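PDB 6N1B: carbohydrate-binding protein from Flavonifractor plautii, which probably removes the acetyl group from the N-acetylgalactosamine of the blood group A antigen, and binds the blood group B trisaccharide. Local coordinates for residues Q333-S338 / S357-D362. Numbering follows the deposited sequence.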
# COMPACT_ATOMS: atom_id res chain seq x y z
N GLN A 333 -9.68 11.22 -6.95
CA GLN A 333 -9.12 9.96 -7.45
C GLN A 333 -9.18 8.93 -6.35
O GLN A 333 -9.11 9.33 -5.16
CB GLN A 333 -7.70 10.14 -7.97
CG GLN A 333 -6.63 10.21 -6.93
CD GLN A 333 -5.32 10.75 -7.43
OE1 GLN A 333 -4.76 10.19 -8.53
NE2 GLN A 333 -4.76 11.67 -6.79
N ILE A 334 -9.22 7.64 -6.75
CA ILE A 334 -8.91 6.60 -5.81
C ILE A 334 -7.44 6.34 -5.85
O ILE A 334 -6.85 6.23 -6.97
CB ILE A 334 -9.72 5.33 -6.03
CG1 ILE A 334 -11.23 5.61 -6.15
CG2 ILE A 334 -9.42 4.33 -5.00
CD1 ILE A 334 -11.82 6.26 -4.96
N TYR A 335 -6.81 6.32 -4.69
CA TYR A 335 -5.37 6.15 -4.57
C TYR A 335 -5.06 4.70 -4.10
O TYR A 335 -5.93 3.85 -4.07
CB TYR A 335 -4.76 7.26 -3.64
CG TYR A 335 -3.40 7.73 -4.09
CD1 TYR A 335 -3.36 8.63 -5.20
CD2 TYR A 335 -2.19 7.36 -3.55
CE1 TYR A 335 -2.12 9.06 -5.71
CE2 TYR A 335 -0.97 7.74 -4.04
CZ TYR A 335 -0.97 8.63 -5.16
OH TYR A 335 0.27 9.00 -5.71
N ARG A 336 -3.79 4.45 -3.79
CA ARG A 336 -3.40 3.09 -3.52
C ARG A 336 -4.15 2.45 -2.42
O ARG A 336 -4.39 3.09 -1.38
CB ARG A 336 -1.87 3.08 -3.26
CG ARG A 336 -1.26 1.67 -3.29
CD ARG A 336 -1.26 0.86 -1.98
NE ARG A 336 -0.34 -0.27 -2.17
CZ ARG A 336 -0.06 -1.20 -1.24
NH1 ARG A 336 -0.67 -1.19 -0.08
NH2 ARG A 336 0.75 -2.18 -1.56
N SER A 337 -4.56 1.22 -2.61
CA SER A 337 -5.47 0.53 -1.70
C SER A 337 -4.88 -0.80 -1.29
O SER A 337 -4.08 -1.41 -2.05
CB SER A 337 -6.80 0.40 -2.37
OG SER A 337 -7.32 1.73 -2.69
N SER A 338 -5.22 -1.32 -0.13
CA SER A 338 -4.79 -2.60 0.39
C SER A 338 -6.00 -3.46 0.66
O SER A 338 -7.03 -2.96 0.99
CB SER A 338 -3.96 -2.35 1.64
OG SER A 338 -3.49 -3.54 2.23
N SER A 357 -7.21 4.41 -0.04
CA SER A 357 -6.92 5.82 0.09
C SER A 357 -7.49 6.60 -1.06
O SER A 357 -7.79 6.01 -2.14
CB SER A 357 -5.45 6.07 0.35
OG SER A 357 -4.60 5.75 -0.77
N ALA A 358 -7.73 7.89 -0.84
CA ALA A 358 -8.32 8.74 -1.88
C ALA A 358 -8.01 10.19 -1.54
O ALA A 358 -7.47 10.52 -0.50
CB ALA A 358 -9.80 8.48 -2.02
N LEU A 359 -8.37 11.05 -2.50
CA LEU A 359 -8.18 12.51 -2.36
C LEU A 359 -9.47 13.22 -2.77
O LEU A 359 -10.16 12.76 -3.67
CB LEU A 359 -7.04 13.01 -3.26
CG LEU A 359 -5.63 12.61 -2.89
CD1 LEU A 359 -5.27 11.19 -3.28
CD2 LEU A 359 -4.66 13.57 -3.48
N GLN A 360 -9.67 14.38 -2.09
CA GLN A 360 -10.71 15.32 -2.43
C GLN A 360 -10.09 16.46 -3.14
O GLN A 360 -9.04 17.01 -2.73
CB GLN A 360 -11.45 15.78 -1.17
CG GLN A 360 -12.62 16.69 -1.51
CD GLN A 360 -13.50 17.09 -0.34
OE1 GLN A 360 -13.37 16.57 0.77
NE2 GLN A 360 -14.39 18.08 -0.63
N LYS A 361 -10.73 16.91 -4.24
CA LYS A 361 -10.26 18.07 -5.03
C LYS A 361 -10.74 19.43 -4.48
O LYS A 361 -11.74 19.55 -3.84
CB LYS A 361 -10.63 17.95 -6.49
CG LYS A 361 -12.12 17.80 -6.72
CD LYS A 361 -12.43 17.69 -8.23
CE LYS A 361 -13.70 16.94 -8.38
NZ LYS A 361 -14.81 17.59 -7.77
N ASP A 362 -9.96 20.45 -4.85
CA ASP A 362 -10.47 21.82 -4.71
C ASP A 362 -10.80 22.23 -3.29
O ASP A 362 -11.79 22.88 -2.98
CB ASP A 362 -11.60 22.13 -5.67
CG ASP A 362 -11.21 21.95 -7.10
OD1 ASP A 362 -10.13 22.38 -7.52
OD2 ASP A 362 -12.02 21.37 -7.78
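S357 carries its hydroxyl between its own backbone N and carbonyl carbon (chi1 68°), which aims OG at R336 across the hairpin; L359, with CG beside its backbone N and anti to the carbonyl carbon, brings CD1 to the Y335 ring and alongside Q333. S357 OG donates to R336 O over 2.7 Å, with the donor only 17° from the carbonyl plane. S357 N reaches the same oxygen in a weak bond of 3.4 Å, so one residue grips R336 O twice. In return Y335 N donates to S357 O at 2.7 Å, approaching from above the carbonyl plane, 42° out of it. Two residues, Y335 and R336, thus face the single S357, as in a beta bulge, and Y335 O turns instead to S337 OG, 2.9 Å away in its own strand. Regular antiparallel pairing precedes this step: L359 N bonds Q333 O at 3.3 Å, and I334 with A358 forms a non-hydrogen-bonded pair. On the face of I334, its CD1 lies 4.2 Å from A358 CB, a small apolar touch. On the other face the side chains of Q333 and L359 run side by side. L359 CD1 also packs obliquely against Y335 CD1 at 3.7 Å. S357 OG comes near the plane of the Y335 ring at its edge, and its closest approach to that side chain is 3.2 Å, to CB. Y335 OH hydrogen-bonds W271, and the Y335 side chain touches the bound alpha-D-galactose, while the R336 guanidinium bonds D56 and D122, both ligands of a calcium ion. The four-stranded antiparallel sheet, with strand 333-342 at one margin beside the glycan, is consistent with a beta-propeller blade whose innermost strand lines the central sugar-binding pocket.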